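Local coordinates for transcriptional regulator Tm0710 (PDB 2A61), which probably binds DNA as a homodimeric transcriptional regulator of the MarR family, through a winged helix-turn-helix domain in each subunit, at residues Phe36-Lys41 with Lys69-Asp74; Gln40-Glu45 with Gly51-Leu56. All coordinates share one frame; numbering follows the deposited sequence.

Contact 1. Residues Phe36-Lys41 with Lys69-Asp74; sequences FDILQK and KRLEAD
Ile38 and Leu39, neighbours on helix 33-45, close on one residue of helix 61-73, Leu71, whose side chain reaches across to both. Ile38 comes first along the helix. Its branch methyl CG2 lies 4.3 Å from Leu71 CD1, a light touch; the same side chain also packs on Leu53 and Leu57 of helix 50-57. The larger share falls to Leu39, where two isobutyl groups meet fork against fork. Leu39 CD1 rests 4.0 Å from Leu71 CD2, and Leu39 CG lies at similar range from both Leu71 methyls. The CB of Leu71 points toward helix 33-45; with CG beside the backbone N and opposite the carbonyl carbon (chi1 -71°), and chi2 extended, both methyls end up against Leu39. All three side chains are buried and wholly apolar, with the backbones well apart: the nearest CA atoms, those of Leu39 and Leu71, are 8.7 Å from each other. Leu77 of strand 77-82 touches all three residues. Such aliphatic packing of the C-terminal end of the presumed recognition helix against helix 33-45, which precedes the probable helix-turn-helix pair, is characteristic of the winged helix-turn-helix core of MarR proteins.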
ATOM      1  N   PHE A  36      -8.734   7.493   2.319  1.00 14.32           N
ATOM      2  CA  PHE A  36      -9.022   6.064   2.323  1.00 14.95           C
ATOM      3  C   PHE A  36      -8.101   5.265   3.265  1.00 15.10           C
ATOM      4  O   PHE A  36      -8.542   4.334   3.933  1.00 14.02           O
ATOM      5  CB  PHE A  36      -8.901   5.489   0.895  1.00 14.67           C
ATOM      6  CG  PHE A  36      -9.179   4.026   0.815  1.00 15.80           C
ATOM      7  CD1 PHE A  36     -10.454   3.535   1.079  1.00 19.47           C
ATOM      8  CD2 PHE A  36      -8.179   3.131   0.465  1.00 16.82           C
ATOM      9  CE1 PHE A  36     -10.707   2.156   1.010  1.00 19.03           C
ATOM     10  CE2 PHE A  36      -8.441   1.765   0.400  1.00 14.46           C
ATOM     11  CZ  PHE A  36      -9.704   1.301   0.676  1.00 15.38           C
ATOM     12  N   ASP A  37      -6.827   5.640   3.300  1.00 15.60           N
ATOM     13  CA  ASP A  37      -5.863   5.020   4.217  1.00 17.28           C
ATOM     14  C   ASP A  37      -6.290   5.171   5.703  1.00 17.12           C
ATOM     15  O   ASP A  37      -6.111   4.236   6.496  1.00 16.26           O
ATOM     16  CB  ASP A  37      -4.479   5.622   4.030  1.00 16.51           C
ATOM     17  CG  ASP A  37      -3.778   5.159   2.750  1.00 23.01           C
ATOM     18  OD1 ASP A  37      -4.024   4.031   2.233  1.00 22.82           O
ATOM     19  OD2 ASP A  37      -2.972   5.982   2.253  1.00 26.01           O
ATOM     20  N   ILE A  38      -6.823   6.342   6.070  1.00 15.89           N
ATOM     21  CA  ILE A  38      -7.439   6.524   7.399  1.00 15.64           C
ATOM     22  C   ILE A  38      -8.641   5.597   7.582  1.00 15.96           C
ATOM     23  O   ILE A  38      -8.763   4.924   8.616  1.00 14.36           O
ATOM     24  CB  ILE A  38      -7.913   7.972   7.628  1.00 15.86           C
ATOM     25  CG1 ILE A  38      -6.698   8.920   7.680  1.00 14.91           C
ATOM     26  CG2 ILE A  38      -8.830   8.056   8.831  1.00 16.45           C
ATOM     27  CD1 ILE A  38      -7.097  10.361   7.597  1.00 11.62           C
ATOM     28  N   LEU A  39      -9.523   5.556   6.591  1.00 14.91           N
ATOM     29  CA  LEU A  39     -10.753   4.751   6.723  1.00 16.90           C
ATOM     30  C   LEU A  39     -10.460   3.277   6.797  1.00 18.10           C
ATOM     31  O   LEU A  39     -11.070   2.572   7.613  1.00 17.64           O
ATOM     32  CB  LEU A  39     -11.716   4.964   5.564  1.00 17.64           C
ATOM     33  CG  LEU A  39     -12.515   6.239   5.422  1.00 21.05           C
ATOM     34  CD1 LEU A  39     -13.293   6.196   4.081  1.00 21.39           C
ATOM     35  CD2 LEU A  39     -13.476   6.368   6.597  1.00 23.35           C
ATOM     36  N   GLN A  40      -9.545   2.790   5.940  1.00 18.51           N
ATOM     37  CA  GLN A  40      -9.218   1.364   5.944  1.00 19.18           C
ATOM     38  C   GLN A  40      -8.453   0.896   7.177  1.00 17.29           C
ATOM     39  O   GLN A  40      -8.677  -0.209   7.629  1.00 17.71           O
ATOM     40  CB  GLN A  40      -8.559   0.886   4.629  1.00 17.76           C
ATOM     41  CG  GLN A  40      -7.156   1.273   4.428  1.00 21.41           C
ATOM     42  CD  GLN A  40      -6.487   0.472   3.287  1.00 22.30           C
ATOM     43  OE1 GLN A  40      -5.478   0.898   2.734  1.00 28.47           O
ATOM     44  NE2 GLN A  40      -7.052  -0.686   2.952  1.00 17.96           N
ATOM     45  N   LYS A  41      -7.602   1.759   7.729  1.00 16.88           N
ATOM     46  CA  LYS A  41      -6.943   1.498   9.006  1.00 18.24           C
ATOM     47  C   LYS A  41      -7.926   1.319  10.159  1.00 17.80           C
ATOM     48  O   LYS A  41      -7.796   0.362  10.939  1.00 16.69           O
ATOM     49  CB  LYS A  41      -5.958   2.607   9.325  1.00 17.95           C
ATOM     50  CG  LYS A  41      -5.198   2.431  10.618  1.00 25.01           C
ATOM     51  CD  LYS A  41      -4.471   1.054  10.743  1.00 28.55           C
ATOM     52  CE  LYS A  41      -3.424   0.786   9.643  1.00 30.20           C
ATOM     53  NZ  LYS A  41      -2.750  -0.595   9.697  1.00 32.62           N
ATOM     54  N   LYS A  69     -11.896  15.870   9.184  1.00 18.46           N
ATOM     55  CA  LYS A  69     -13.037  16.833   9.215  1.00 19.78           C
ATOM     56  C   LYS A  69     -14.002  16.638   8.045  1.00 18.62           C
ATOM     57  O   LYS A  69     -15.218  16.710   8.211  1.00 15.88           O
ATOM     58  CB  LYS A  69     -12.465  18.250   9.185  1.00 21.29           C
ATOM     59  CG  LYS A  69     -13.448  19.387   9.049  1.00 24.41           C
ATOM     60  CD  LYS A  69     -12.726  20.741   9.125  1.00 24.64           C
ATOM     61  CE  LYS A  69     -11.762  20.968   7.928  1.00 27.08           C
ATOM     62  NZ  LYS A  69     -10.980  22.227   8.047  1.00 30.70           N
ATOM     63  N   ARG A  70     -13.444  16.388   6.858  1.00 18.32           N
ATOM     64  CA  ARG A  70     -14.258  16.111   5.656  1.00 18.77           C
ATOM     65  C   ARG A  70     -14.931  14.746   5.758  1.00 17.68           C
ATOM     66  O   ARG A  70     -16.077  14.592   5.407  1.00 17.33           O
ATOM     67  CB  ARG A  70     -13.386  16.070   4.428  1.00 18.36           C
ATOM     68  CG  ARG A  70     -13.179  17.384   3.710  1.00 22.59           C
ATOM     69  CD  ARG A  70     -12.486  16.986   2.346  1.00 27.09           C
ATOM     70  NE  ARG A  70     -11.065  17.052   2.582  1.00 25.54           N
ATOM     71  CZ  ARG A  70     -10.121  16.546   1.813  1.00 23.10           C
ATOM     72  NH1 ARG A  70     -10.413  15.866   0.716  1.00 25.73           N
ATOM     73  NH2 ARG A  70      -8.879  16.747   2.172  1.00 22.60           N
ATOM     74  N   LEU A  71     -14.201  13.744   6.239  1.00 17.90           N
ATOM     75  CA  LEU A  71     -14.802  12.415   6.418  1.00 17.05           C
ATOM     76  C   LEU A  71     -15.942  12.420   7.436  1.00 17.38           C
ATOM     77  O   LEU A  71     -16.897  11.664   7.290  1.00 18.89           O
ATOM     78  CB  LEU A  71     -13.726  11.373   6.805  1.00 16.83           C
ATOM     79  CG  LEU A  71     -12.739  10.962   5.702  1.00 15.48           C
ATOM     80  CD1 LEU A  71     -11.593  10.097   6.274  1.00 16.15           C
ATOM     81  CD2 LEU A  71     -13.441  10.189   4.550  1.00 17.45           C
ATOM     82  N   GLU A  72     -15.780  13.181   8.515  1.00 17.35           N
ATOM     83  CA  GLU A  72     -16.829  13.353   9.549  1.00 18.85           C
ATOM     84  C   GLU A  72     -18.028  14.123   8.970  1.00 18.37           C
ATOM     85  O   GLU A  72     -19.172  13.679   9.087  1.00 17.55           O
ATOM     86  CB  GLU A  72     -16.251  14.116  10.755  1.00 17.50           C
ATOM     87  CG  GLU A  72     -15.337  13.247  11.646  1.00 20.20           C
ATOM     88  CD  GLU A  72     -15.025  13.930  12.965  1.00 22.46           C
ATOM     89  OE1 GLU A  72     -14.210  14.885  12.958  1.00 24.16           O
ATOM     90  OE2 GLU A  72     -15.644  13.538  14.005  1.00 25.84           O
ATOM     91  N   ALA A  73     -17.756  15.241   8.297  1.00 18.76           N
ATOM     92  CA  ALA A  73     -18.870  16.037   7.706  1.00 20.44           C
ATOM     93  C   ALA A  73     -19.649  15.218   6.673  1.00 20.66           C
ATOM     94  O   ALA A  73     -20.884  15.334   6.587  1.00 21.23           O
ATOM     95  CB  ALA A  73     -18.328  17.357   7.051  1.00 21.16           C
ATOM     96  N   ASP A  74     -18.937  14.406   5.880  1.00 20.67           N
ATOM     97  CA  ASP A  74     -19.595  13.575   4.847  1.00 21.12           C
ATOM     98  C   ASP A  74     -20.154  12.221   5.318  1.00 20.18           C
ATOM     99  O   ASP A  74     -20.713  11.476   4.519  1.00 20.18           O
ATOM    100  CB  ASP A  74     -18.693  13.405   3.603  1.00 22.01           C
ATOM    101  CG  ASP A  74     -18.304  14.756   2.942  1.00 25.03           C
ATOM    102  OD1 ASP A  74     -19.090  15.733   3.006  1.00 29.54           O
ATOM    103  OD2 ASP A  74     -17.204  14.837   2.364  1.00 27.93           O
TER

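Contact 2. Residues Gln40-Glu45 with Gly51-Leu56; sequences QKIYFE and GELSVL
Lys41 lays its aliphatic chain against the two methyls of Leu56, one near the root of the lysine and one near its end. Leu56 CD2 sits 3.8 Å from both CB and CG of Lys41, while Leu56 CD1 meets Lys41 CE at 3.4 Å, tighter than a usual carbon-carbon contact. Beside this pair, on its buried side, Ile42 CD1 approaches Leu53 CD2 at 4.5 Å, a looser apolar contact.

The fold of the lysine chain follows from its torsions: CG stands opposite the backbone N (chi1 -179°), then the chain bends at both chi2 and chi3, which swings its end toward the C-terminal end of its own helix. The ammonium group thereby reaches Glu45, one turn on, with Lys41 NZ 2.8 Å from Glu45 OE1 in a salt bridge. The nitrogen stands over the flat of the carboxylate, 74° out of its plane. Glu45 OE2 forms a second salt bridge with Lys48, so the carboxylate pairs with two lysines, which probably favours its charged form.

Leu53 packs on Val64 and Val68 of helix 61-73, and both Ile42 and Leu53 touch Leu91 of strand 88-93. The contact thus joins consecutive helices 33-45 and 50-57 across their short connection, its inner edge resting on helix 61-73 and the strand.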
ATOM      1  N   GLN A  40      -9.545   2.790   5.940  1.00 18.51           N
ATOM      2  CA  GLN A  40      -9.218   1.364   5.944  1.00 19.18           C
ATOM      3  C   GLN A  40      -8.453   0.896   7.177  1.00 17.29           C
ATOM      4  O   GLN A  40      -8.677  -0.209   7.629  1.00 17.71           O
ATOM      5  CB  GLN A  40      -8.559   0.886   4.629  1.00 17.76           C
ATOM      6  CG  GLN A  40      -7.156   1.273   4.428  1.00 21.41           C
ATOM      7  CD  GLN A  40      -6.487   0.472   3.287  1.00 22.30           C
ATOM      8  OE1 GLN A  40      -5.478   0.898   2.734  1.00 28.47           O
ATOM      9  NE2 GLN A  40      -7.052  -0.686   2.952  1.00 17.96           N
ATOM     10  N   LYS A  41      -7.602   1.759   7.729  1.00 16.88           N
ATOM     11  CA  LYS A  41      -6.943   1.498   9.006  1.00 18.24           C
ATOM     12  C   LYS A  41      -7.926   1.319  10.159  1.00 17.80           C
ATOM     13  O   LYS A  41      -7.796   0.362  10.939  1.00 16.69           O
ATOM     14  CB  LYS A  41      -5.958   2.607   9.325  1.00 17.95           C
ATOM     15  CG  LYS A  41      -5.198   2.431  10.618  1.00 25.01           C
ATOM     16  CD  LYS A  41      -4.471   1.054  10.743  1.00 28.55           C
ATOM     17  CE  LYS A  41      -3.424   0.786   9.643  1.00 30.20           C
ATOM     18  NZ  LYS A  41      -2.750  -0.595   9.697  1.00 32.62           N
ATOM     19  N   ILE A  42      -8.918   2.207  10.239  1.00 17.11           N
ATOM     20  CA  ILE A  42      -9.912   2.135  11.291  1.00 17.49           C
ATOM     21  C   ILE A  42     -10.823   0.940  11.008  1.00 16.79           C
ATOM     22  O   ILE A  42     -11.276   0.271  11.936  1.00 17.47           O
ATOM     23  CB  ILE A  42     -10.734   3.472  11.419  1.00 17.68           C
ATOM     24  CG1 ILE A  42      -9.812   4.623  11.822  1.00 16.91           C
ATOM     25  CG2 ILE A  42     -11.900   3.314  12.416  1.00 16.55           C
ATOM     26  CD1 ILE A  42     -10.448   6.090  11.621  1.00 17.64           C
ATOM     27  N   TYR A  43     -11.099   0.674   9.733  1.00 15.01           N
ATOM     28  CA  TYR A  43     -11.952  -0.446   9.374  1.00 16.40           C
ATOM     29  C   TYR A  43     -11.360  -1.764   9.884  1.00 16.55           C
ATOM     30  O   TYR A  43     -12.072  -2.620  10.391  1.00 16.27           O
ATOM     31  CB  TYR A  43     -12.124  -0.523   7.859  1.00 17.20           C
ATOM     32  CG  TYR A  43     -12.945  -1.712   7.371  1.00 19.11           C
ATOM     33  CD1 TYR A  43     -14.313  -1.581   7.119  1.00 21.63           C
ATOM     34  CD2 TYR A  43     -12.336  -2.968   7.123  1.00 18.49           C
ATOM     35  CE1 TYR A  43     -15.069  -2.682   6.668  1.00 20.66           C
ATOM     36  CE2 TYR A  43     -13.073  -4.058   6.670  1.00 20.00           C
ATOM     37  CZ  TYR A  43     -14.429  -3.883   6.419  1.00 21.24           C
ATOM     38  OH  TYR A  43     -15.160  -4.927   5.964  1.00 24.92           O
ATOM     39  N   PHE A  44     -10.048  -1.894   9.752  1.00 17.68           N
ATOM     40  CA  PHE A  44      -9.387  -3.144  10.113  1.00 19.26           C
ATOM     41  C   PHE A  44      -8.954  -3.207  11.570  1.00 20.26           C
ATOM     42  O   PHE A  44      -9.014  -4.299  12.172  1.00 21.89           O
ATOM     43  CB  PHE A  44      -8.213  -3.453   9.159  1.00 19.18           C
ATOM     44  CG  PHE A  44      -8.648  -3.899   7.781  1.00 19.63           C
ATOM     45  CD1 PHE A  44      -9.390  -5.079   7.608  1.00 20.65           C
ATOM     46  CD2 PHE A  44      -8.295  -3.144   6.650  1.00 18.80           C
ATOM     47  CE1 PHE A  44      -9.782  -5.514   6.315  1.00 17.38           C
ATOM     48  CE2 PHE A  44      -8.705  -3.528   5.362  1.00 21.47           C
ATOM     49  CZ  PHE A  44      -9.460  -4.690   5.193  1.00 22.02           C
ATOM     50  N   GLU A  45      -8.506  -2.088  12.134  1.00 19.10           N
ATOM     51  CA  GLU A  45      -7.942  -2.089  13.484  1.00 20.07           C
ATOM     52  C   GLU A  45      -8.799  -1.402  14.532  1.00 21.17           C
ATOM     53  O   GLU A  45      -8.504  -1.463  15.734  1.00 22.98           O
ATOM     54  CB  GLU A  45      -6.547  -1.486  13.478  1.00 19.66           C
ATOM     55  CG  GLU A  45      -5.697  -1.944  12.338  1.00 22.02           C
ATOM     56  CD  GLU A  45      -4.247  -1.628  12.561  1.00 25.84           C
ATOM     57  OE1 GLU A  45      -3.408  -2.264  11.894  1.00 31.36           O
ATOM     58  OE2 GLU A  45      -3.936  -0.787  13.442  1.00 28.76           O
ATOM     59  N   GLY A  51      -3.433  11.514  16.828  1.00 22.19           N
ATOM     60  CA  GLY A  51      -1.993  11.268  16.801  1.00 20.97           C
ATOM     61  C   GLY A  51      -1.556   9.984  16.126  1.00 21.35           C
ATOM     62  O   GLY A  51      -0.547   9.989  15.450  1.00 21.52           O
ATOM     63  N   GLU A  52      -2.292   8.881  16.327  1.00 20.00           N
ATOM     64  CA  GLU A  52      -2.006   7.594  15.665  1.00 20.20           C
ATOM     65  C   GLU A  52      -2.208   7.656  14.135  1.00 18.52           C
ATOM     66  O   GLU A  52      -1.458   7.053  13.349  1.00 17.58           O
ATOM     67  CB  GLU A  52      -2.906   6.502  16.253  1.00 19.24           C
ATOM     68  CG  GLU A  52      -2.568   6.191  17.755  1.00 22.58           C
ATOM     69  CD  GLU A  52      -3.543   5.233  18.463  1.00 21.73           C
ATOM     70  OE1 GLU A  52      -4.690   5.098  18.018  1.00 20.36           O
ATOM     71  OE2 GLU A  52      -3.173   4.654  19.532  1.00 26.89           O
ATOM     72  N   LEU A  53      -3.222   8.386  13.699  1.00 17.77           N
ATOM     73  CA  LEU A  53      -3.443   8.619  12.259  1.00 17.20           C
ATOM     74  C   LEU A  53      -2.303   9.435  11.633  1.00 18.36           C
ATOM     75  O   LEU A  53      -1.887   9.164  10.517  1.00 17.52           O
ATOM     76  CB  LEU A  53      -4.798   9.302  12.024  1.00 17.24           C
ATOM     77  CG  LEU A  53      -6.046   8.498  12.419  1.00 16.30           C
ATOM     78  CD1 LEU A  53      -7.359   9.352  12.160  1.00 15.74           C
ATOM     79  CD2 LEU A  53      -6.098   7.183  11.656  1.00 13.70           C
ATOM     80  N   SER A  54      -1.803  10.428  12.369  1.00 18.65           N
ATOM     81  CA  SER A  54      -0.651  11.238  11.951  1.00 19.10           C
ATOM     82  C   SER A  54       0.625  10.364  11.735  1.00 18.98           C
ATOM     83  O   SER A  54       1.339  10.485  10.727  1.00 17.60           O
ATOM     84  CB  SER A  54      -0.424  12.348  13.003  1.00 18.09           C
ATOM     85  OG  SER A  54       0.810  12.942  12.775  1.00 21.63           O
ATOM     86  N   VAL A  55       0.864   9.444  12.674  1.00 18.67           N
ATOM     87  CA  VAL A  55       2.018   8.527  12.618  1.00 19.29           C
ATOM     88  C   VAL A  55       1.842   7.553  11.459  1.00 19.63           C
ATOM     89  O   VAL A  55       2.795   7.322  10.724  1.00 20.25           O
ATOM     90  CB  VAL A  55       2.251   7.797  13.980  1.00 19.06           C
ATOM     91  CG1 VAL A  55       3.302   6.710  13.856  1.00 23.76           C
ATOM     92  CG2 VAL A  55       2.670   8.821  15.079  1.00 20.19           C
ATOM     93  N   LEU A  56       0.633   7.006  11.307  1.00 19.56           N
ATOM     94  CA  LEU A  56       0.288   6.090  10.221  1.00 22.63           C
ATOM     95  C   LEU A  56       0.521   6.672   8.835  1.00 21.96           C
ATOM     96  O   LEU A  56       1.175   6.047   7.975  1.00 21.58           O
ATOM     97  CB  LEU A  56      -1.203   5.663  10.326  1.00 22.33           C
ATOM     98  CG  LEU A  56      -1.850   5.051   9.063  1.00 26.60           C
ATOM     99  CD1 LEU A  56      -1.521   3.516   8.891  1.00 27.95           C
ATOM    100  CD2 LEU A  56      -3.352   5.353   9.025  1.00 24.92           C
TER

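In the fold
Helix 33-45 serves both contacts, offering one side to helix 61-73 in contact 1 and another to helix 50-57 in contact 2; the two partner helices follow each other in the chain as the probable helix-turn-helix pair. The contact centres lie 10 Å apart and the packing is continuous between them, with Ile38 CG2 3.9 Å from Leu53 CD1. Contact 1 is buried and purely aliphatic. Contact 2 is only partly buried: its isoleucine-leucine side extends the same core, while its outer side joins a leucine to a lysine chain whose charge is paired along the helix. Together they join three helices of the probable DNA-binding domain in one core.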